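Local coordinates for protein Baccell_00875 (Bacteroides cellulosilyticus DSM 14838, PDB 5NO8) that probably acts as a polysaccharide lyase that removes the L-rhamnose capping glucuronic acid on complex arabinogalactan proteins, at residues L648-Y659 with E671-D681. Sequence-based numbering, arbitrary orientation.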
ATOM      1  N   LEU A 648      11.739   3.167   3.171  1.00 12.76           N
ATOM      2  CA  LEU A 648      11.804   4.335   2.277  1.00 13.22           C
ATOM      3  C   LEU A 648      12.987   5.257   2.568  1.00 12.82           C
ATOM      4  O   LEU A 648      13.181   6.242   1.869  1.00 12.76           O
ATOM      5  CB  LEU A 648      10.506   5.122   2.389  1.00 13.32           C
ATOM      6  CG  LEU A 648       9.224   4.395   1.979  1.00 13.97           C
ATOM      7  CD1 LEU A 648       8.027   5.166   2.507  1.00 15.00           C
ATOM      8  CD2 LEU A 648       9.153   4.189   0.475  1.00 14.48           C
ATOM      9  N   PHE A 649      13.750   4.959   3.621  1.00 12.22           N
ATOM     10  CA  PHE A 649      14.844   5.801   4.116  1.00 13.00           C
ATOM     11  C   PHE A 649      16.114   4.981   4.102  1.00 13.44           C
ATOM     12  O   PHE A 649      16.124   3.833   4.583  1.00 14.49           O
ATOM     13  CB  PHE A 649      14.493   6.275   5.539  1.00 12.54           C
ATOM     14  CG  PHE A 649      13.182   6.984   5.576  1.00 12.43           C
ATOM     15  CD1 PHE A 649      13.108   8.327   5.226  1.00 12.92           C
ATOM     16  CD2 PHE A 649      12.014   6.297   5.870  1.00 13.12           C
ATOM     17  CE1 PHE A 649      11.875   8.968   5.157  1.00 13.66           C
ATOM     18  CE2 PHE A 649      10.780   6.945   5.813  1.00 13.78           C
ATOM     19  CZ  PHE A 649      10.723   8.284   5.458  1.00 13.25           C
ATOM     20  N   PHE A 650      17.152   5.555   3.513  1.00 13.58           N
ATOM     21  CA  PHE A 650      18.398   4.861   3.270  1.00 14.51           C
ATOM     22  C   PHE A 650      19.509   5.308   4.223  1.00 15.63           C
ATOM     23  O   PHE A 650      19.431   6.384   4.850  1.00 15.31           O
ATOM     24  CB  PHE A 650      18.784   5.055   1.796  1.00 14.33           C
ATOM     25  CG  PHE A 650      17.637   4.760   0.846  1.00 14.79           C
ATOM     26  CD1 PHE A 650      16.961   3.537   0.922  1.00 15.46           C
ATOM     27  CD2 PHE A 650      17.180   5.721  -0.026  1.00 14.93           C
ATOM     28  CE1 PHE A 650      15.882   3.270   0.091  1.00 16.09           C
ATOM     29  CE2 PHE A 650      16.111   5.466  -0.872  1.00 15.29           C
ATOM     30  CZ  PHE A 650      15.454   4.232  -0.799  1.00 15.44           C
ATOM     31  N   GLU A 651      20.560   4.507   4.292  1.00 16.00           N
ATOM     32  CA  GLU A 651      21.600   4.681   5.310  1.00 17.29           C
ATOM     33  C   GLU A 651      22.507   5.867   5.045  1.00 18.32           C
ATOM     34  O   GLU A 651      23.317   6.188   5.900  1.00 18.82           O
ATOM     35  CB  GLU A 651      22.462   3.427   5.460  1.00 18.51           C
ATOM     36  CG  GLU A 651      21.697   2.188   5.913  1.00 21.56           C
ATOM     37  CD  GLU A 651      21.307   2.175   7.369  1.00 25.86           C
ATOM     38  OE1 GLU A 651      21.815   3.028   8.158  1.00 27.68           O
ATOM     39  OE2 GLU A 651      20.488   1.277   7.723  1.00 25.80           O
ATOM     40  N   ASP A 652      22.407   6.489   3.873  1.00 16.35           N
ATOM     41  CA  ASP A 652      23.097   7.760   3.617  1.00 17.04           C
ATOM     42  C   ASP A 652      22.216   8.981   3.831  1.00 15.99           C
ATOM     43  O   ASP A 652      22.620  10.073   3.464  1.00 18.36           O
ATOM     44  CB  ASP A 652      23.697   7.763   2.194  1.00 17.61           C
ATOM     45  CG  ASP A 652      22.654   7.500   1.097  1.00 19.23           C
ATOM     46  OD1 ASP A 652      21.452   7.271   1.406  1.00 17.34           O
ATOM     47  OD2 ASP A 652      23.059   7.466  -0.092  1.00 22.68           O
ATOM     48  N   GLY A 653      21.005   8.794   4.356  1.00 13.98           N
ATOM     49  CA  GLY A 653      20.092   9.883   4.616  1.00 14.67           C
ATOM     50  C   GLY A 653      19.140  10.191   3.484  1.00 13.86           C
ATOM     51  O   GLY A 653      18.259  11.005   3.662  1.00 14.35           O
ATOM     52  N   LYS A 654      19.338   9.571   2.316  1.00 14.19           N
ATOM     53  CA  LYS A 654      18.429   9.768   1.178  1.00 14.71           C
ATOM     54  C   LYS A 654      17.106   9.053   1.481  1.00 14.30           C
ATOM     55  O   LYS A 654      17.017   8.201   2.382  1.00 13.77           O
ATOM     56  CB  LYS A 654      19.051   9.246  -0.115  1.00 15.30           C
ATOM     57  CG  LYS A 654      20.161  10.138  -0.634  1.00 16.37           C
ATOM     58  CD  LYS A 654      20.854   9.539  -1.863  1.00 18.84           C
ATOM     59  CE  LYS A 654      21.799  10.536  -2.530  1.00 20.20           C
ATOM     60  NZ  LYS A 654      22.383   9.979  -3.780  1.00 22.05           N
ATOM     61  N   ALA A 655      16.069   9.400   0.723  1.00 13.76           N
ATOM     62  CA  ALA A 655      14.780   8.789   0.898  1.00 13.69           C
ATOM     63  C   ALA A 655      14.085   8.672  -0.461  1.00 13.62           C
ATOM     64  O   ALA A 655      14.480   9.341  -1.422  1.00 14.04           O
ATOM     65  CB  ALA A 655      13.929   9.590   1.846  1.00 13.33           C
ATOM     66  N   SER A 656      13.060   7.845  -0.494  1.00 14.44           N
ATOM     67  CA  SER A 656      12.276   7.642  -1.723  1.00 14.42           C
ATOM     68  C   SER A 656      10.787   7.889  -1.498  1.00 14.61           C
ATOM     69  O   SER A 656      10.222   7.446  -0.506  1.00 13.59           O
ATOM     70  CB  SER A 656      12.494   6.222  -2.247  1.00 14.34           C
ATOM     71  OG  SER A 656      11.613   5.963  -3.332  1.00 14.64           O
ATOM     72  N   CYS A 657      10.143   8.512  -2.490  1.00 15.56           N
ATOM     73  CA  CYS A 657       8.712   8.803  -2.414  1.00 15.96           C
ATOM     74  C   CYS A 657       7.795   7.608  -2.632  1.00 15.71           C
ATOM     75  O   CYS A 657       6.619   7.709  -2.307  1.00 16.04           O
ATOM     76  CB  CYS A 657       8.329   9.942  -3.373  1.00 16.74           C
ATOM     77  SG  CYS A 657       8.451   9.526  -5.101  1.00 19.82           S
ATOM     78  N   ALA A 658       8.313   6.488  -3.154  1.00 15.47           N
ATOM     79  CA  ALA A 658       7.490   5.289  -3.378  1.00 15.86           C
ATOM     80  C   ALA A 658       8.334   4.093  -3.815  1.00 14.18           C
ATOM     81  O   ALA A 658       9.287   4.263  -4.562  1.00 15.12           O
ATOM     82  CB  ALA A 658       6.458   5.567  -4.472  1.00 16.49           C
ATOM     83  N   TYR A 659       7.968   2.910  -3.333  1.00 13.18           N
ATOM     84  CA  TYR A 659       8.513   1.679  -3.834  1.00 12.71           C
ATOM     85  C   TYR A 659       7.481   1.109  -4.823  1.00 12.49           C
ATOM     86  O   TYR A 659       6.402   0.712  -4.425  1.00 12.54           O
ATOM     87  CB  TYR A 659       8.780   0.652  -2.736  1.00 13.01           C
ATOM     88  CG  TYR A 659       9.429  -0.591  -3.292  1.00 12.93           C
ATOM     89  CD1 TYR A 659      10.768  -0.572  -3.697  1.00 13.11           C
ATOM     90  CD2 TYR A 659       8.691  -1.748  -3.528  1.00 13.47           C
ATOM     91  CE1 TYR A 659      11.377  -1.684  -4.274  1.00 13.63           C
ATOM     92  CE2 TYR A 659       9.289  -2.865  -4.103  1.00 13.61           C
ATOM     93  CZ  TYR A 659      10.637  -2.831  -4.470  1.00 13.72           C
ATOM     94  OH  TYR A 659      11.236  -3.945  -5.019  1.00 14.26           O
ATOM     95  N   GLU A 671       9.737  -2.898  -9.401  1.00 14.05           N
ATOM     96  CA  GLU A 671      10.597  -3.339  -8.273  1.00 14.66           C
ATOM     97  C   GLU A 671      11.735  -2.342  -8.027  1.00 14.19           C
ATOM     98  O   GLU A 671      12.910  -2.715  -7.958  1.00 14.81           O
ATOM     99  CB  GLU A 671      11.099  -4.767  -8.465  1.00 15.50           C
ATOM    100  CG  GLU A 671       9.953  -5.725  -8.707  1.00 17.51           C
ATOM    101  CD  GLU A 671      10.326  -7.176  -8.582  1.00 19.94           C
ATOM    102  OE1 GLU A 671      10.799  -7.747  -9.589  1.00 22.31           O
ATOM    103  OE2 GLU A 671      10.203  -7.719  -7.473  1.00 21.44           O
ATOM    104  N   PHE A 672      11.389  -1.076  -7.871  1.00 13.61           N
ATOM    105  CA  PHE A 672      12.403  -0.065  -7.578  1.00 14.27           C
ATOM    106  C   PHE A 672      11.834   1.029  -6.676  1.00 13.32           C
ATOM    107  O   PHE A 672      10.626   1.262  -6.627  1.00 12.65           O
ATOM    108  CB  PHE A 672      12.976   0.546  -8.878  1.00 15.12           C
ATOM    109  CG  PHE A 672      11.978   1.337  -9.665  1.00 16.24           C
ATOM    110  CD1 PHE A 672      11.678   2.636  -9.332  1.00 16.80           C
ATOM    111  CD2 PHE A 672      11.355   0.786 -10.765  1.00 17.01           C
ATOM    112  CE1 PHE A 672      10.736   3.365 -10.031  1.00 18.34           C
ATOM    113  CE2 PHE A 672      10.428   1.513 -11.482  1.00 17.35           C
ATOM    114  CZ  PHE A 672      10.108   2.804 -11.125  1.00 17.98           C
ATOM    115  N   TYR A 673      12.750   1.695  -5.976  1.00 13.97           N
ATOM    116  CA  TYR A 673      12.447   2.923  -5.231  1.00 13.35           C
ATOM    117  C   TYR A 673      12.546   4.073  -6.195  1.00 14.07           C
ATOM    118  O   TYR A 673      13.579   4.249  -6.868  1.00 13.30           O
ATOM    119  CB  TYR A 673      13.458   3.117  -4.062  1.00 13.39           C
ATOM    120  CG  TYR A 673      13.254   2.138  -2.963  1.00 13.45           C
ATOM    121  CD1 TYR A 673      12.254   2.320  -2.036  1.00 13.19           C
ATOM    122  CD2 TYR A 673      14.052   1.000  -2.851  1.00 14.19           C
ATOM    123  CE1 TYR A 673      12.024   1.394  -1.024  1.00 13.99           C
ATOM    124  CE2 TYR A 673      13.818   0.068  -1.843  1.00 14.56           C
ATOM    125  CZ  TYR A 673      12.814   0.289  -0.922  1.00 13.87           C
ATOM    126  OH  TYR A 673      12.564  -0.613   0.083  1.00 14.54           O
ATOM    127  N   ASP A 674      11.482   4.859  -6.291  1.00 14.50           N
ATOM    128  CA  ASP A 674      11.534   6.041  -7.135  1.00 17.03           C
ATOM    129  C   ASP A 674      12.659   6.980  -6.678  1.00 17.68           C
ATOM    130  O   ASP A 674      12.844   7.169  -5.473  1.00 17.34           O
ATOM    131  CB  ASP A 674      10.214   6.779  -7.137  1.00 18.04           C
ATOM    132  CG  ASP A 674      10.171   7.834  -8.217  1.00 19.75           C
ATOM    133  OD1 ASP A 674      10.712   8.935  -7.959  1.00 19.06           O
ATOM    134  OD2 ASP A 674       9.666   7.503  -9.326  1.00 19.68           O
ATOM    135  N   PRO A 675      13.441   7.519  -7.626  1.00 18.96           N
ATOM    136  CA  PRO A 675      14.605   8.305  -7.245  1.00 19.58           C
ATOM    137  C   PRO A 675      14.353   9.717  -6.708  1.00 18.99           C
ATOM    138  O   PRO A 675      15.325  10.386  -6.407  1.00 18.41           O
ATOM    139  CB  PRO A 675      15.422   8.364  -8.527  1.00 21.57           C
ATOM    140  CG  PRO A 675      14.481   8.102  -9.621  1.00 21.40           C
ATOM    141  CD  PRO A 675      13.441   7.196  -9.064  1.00 20.49           C
ATOM    142  N   TYR A 676      13.102  10.174  -6.621  1.00 17.22           N
ATOM    143  CA  TYR A 676      12.811  11.438  -5.948  1.00 17.62           C
ATOM    144  C   TYR A 676      12.550  11.203  -4.476  1.00 16.70           C
ATOM    145  O   TYR A 676      11.785  10.311  -4.123  1.00 15.96           O
ATOM    146  CB  TYR A 676      11.568  12.168  -6.508  1.00 17.80           C
ATOM    147  CG  TYR A 676      11.753  12.964  -7.794  1.00 19.59           C
ATOM    148  CD1 TYR A 676      13.011  13.188  -8.364  1.00 20.26           C
ATOM    149  CD2 TYR A 676      10.642  13.526  -8.432  1.00 20.33           C
ATOM    150  CE1 TYR A 676      13.158  13.943  -9.534  1.00 21.66           C
ATOM    151  CE2 TYR A 676      10.785  14.270  -9.607  1.00 21.11           C
ATOM    152  CZ  TYR A 676      12.037  14.458 -10.152  1.00 22.66           C
ATOM    153  OH  TYR A 676      12.205  15.175 -11.318  1.00 23.37           O
ATOM    154  N   ALA A 677      13.142  12.046  -3.634  1.00 16.83           N
ATOM    155  CA  ALA A 677      12.592  12.293  -2.298  1.00 16.95           C
ATOM    156  C   ALA A 677      11.618  13.457  -2.464  1.00 17.86           C
ATOM    157  O   ALA A 677      12.003  14.562  -2.885  1.00 18.97           O
ATOM    158  CB  ALA A 677      13.676  12.649  -1.314  1.00 16.89           C
ATOM    159  N   ASN A 678      10.356  13.189  -2.189  1.00 17.43           N
ATOM    160  CA  ASN A 678       9.319  14.160  -2.355  1.00 17.84           C
ATOM    161  C   ASN A 678       8.609  14.346  -1.025  1.00 17.38           C
ATOM    162  O   ASN A 678       9.019  15.202  -0.231  1.00 19.20           O
ATOM    163  CB  ASN A 678       8.427  13.731  -3.556  1.00 17.77           C
ATOM    164  CG  ASN A 678       7.399  14.769  -3.908  1.00 18.46           C
ATOM    165  OD1 ASN A 678       6.958  15.492  -3.032  1.00 19.40           O
ATOM    166  ND2 ASN A 678       6.999  14.853  -5.205  1.00 18.19           N
ATOM    167  N   ASP A 679       7.595  13.539  -0.738  1.00 16.57           N
ATOM    168  CA  ASP A 679       6.692  13.750   0.380  1.00 16.70           C
ATOM    169  C   ASP A 679       6.719  12.672   1.492  1.00 15.47           C
ATOM    170  O   ASP A 679       5.973  12.750   2.460  1.00 15.40           O
ATOM    171  CB  ASP A 679       5.235  13.966  -0.154  1.00 18.29           C
ATOM    172  CG  ASP A 679       4.787  12.952  -1.225  1.00 19.76           C
ATOM    173  OD1 ASP A 679       5.616  12.282  -1.913  1.00 20.19           O
ATOM    174  OD2 ASP A 679       3.536  12.820  -1.371  1.00 21.69           O
ATOM    175  N   GLN A 680       7.586  11.677   1.340  1.00 14.09           N
ATOM    176  CA  GLN A 680       7.628  10.498   2.207  1.00 14.74           C
ATOM    177  C   GLN A 680       8.026  10.760   3.649  1.00 14.58           C
ATOM    178  O   GLN A 680       7.850   9.872   4.473  1.00 13.69           O
ATOM    179  CB  GLN A 680       8.561   9.393   1.645  1.00 14.53           C
ATOM    180  CG  GLN A 680      10.058   9.713   1.715  1.00 14.33           C
ATOM    181  CD  GLN A 680      10.439  10.957   0.953  1.00 15.12           C
ATOM    182  OE1 GLN A 680      11.126  11.902   1.478  1.00 16.74           O
ATOM    183  NE2 GLN A 680      10.022  10.990  -0.287  1.00 12.60           N
ATOM    184  N   ASP A 681       8.519  11.947   3.969  1.00 14.68           N
ATOM    185  CA  ASP A 681       8.968  12.194   5.346  1.00 15.20           C
ATOM    186  C   ASP A 681       7.821  12.194   6.349  1.00 14.53           C
ATOM    187  O   ASP A 681       8.038  11.974   7.536  1.00 12.82           O
ATOM    188  CB  ASP A 681       9.847  13.427   5.395  1.00 16.33           C
ATOM    189  CG  ASP A 681      11.126  13.207   4.624  1.00 17.92           C
ATOM    190  OD1 ASP A 681      11.798  12.176   4.877  1.00 19.42           O
ATOM    191  OD2 ASP A 681      11.453  13.997   3.726  1.00 18.99           O
TER
HETATM  192  O   HOH W   1       4.633   9.805  -2.955  1.00 22.46           O
HETATM  193  O   HOH W   2       9.149  -5.963  -5.446  1.00 19.62           O
HETATM  194  O   HOH W   3      13.842  -4.155  -5.326  1.00 40.69           O
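Y673 lays its ring between two others, Y659 over one face and F650 over the opposite one, an aromatic cluster that shows how side chains can fasten a loop to a small antiparallel sheet. The sheet has four strands; 659-660 is an outermost one, pairing with 672-677. Both outer rings present an edge to Y673. CD1 of Y659 stands over the ring centre, 3.4 Å above the plane. The planes of these two rings are 57° apart. CZ of F650 comes down nearer the rim and its ring is turned by 78°, closer to a right-angled T. Y659 and Y673 form a non-hydrogen-bonded antiparallel pair, with both side chains on the same face of the sheet; with CG anti to the backbone N, the Y659 ring runs back along the backbone of E671 and F672. Beyond this pair the loop 648-657 stays close to the other segment, held by polar bonds. D674 N donates to A658 O at 2.9 Å, almost straight, while S656 OG gives its proton to a lone pair of D674 O, 2.7 Å away and in the carbonyl plane. The carboxylate of D674 lies beside C657 SG: OD1 accepts from Y676 N in an Asx turn and from K602 N, and OD2 from R603 N, which probably fixes its rotation. C657 N reaches Y676 O through a more bent bond, 143° at the hydrogen, and a water links C657 O to D679 OD1, whose partner oxygen OD2 binds Y613. At the far end F649 turns its ring edge to D681 OD1, an oxygen salt-bridged to R345; the in-plane approach from F649 CE1 to that OD1 measures 3.2 Å.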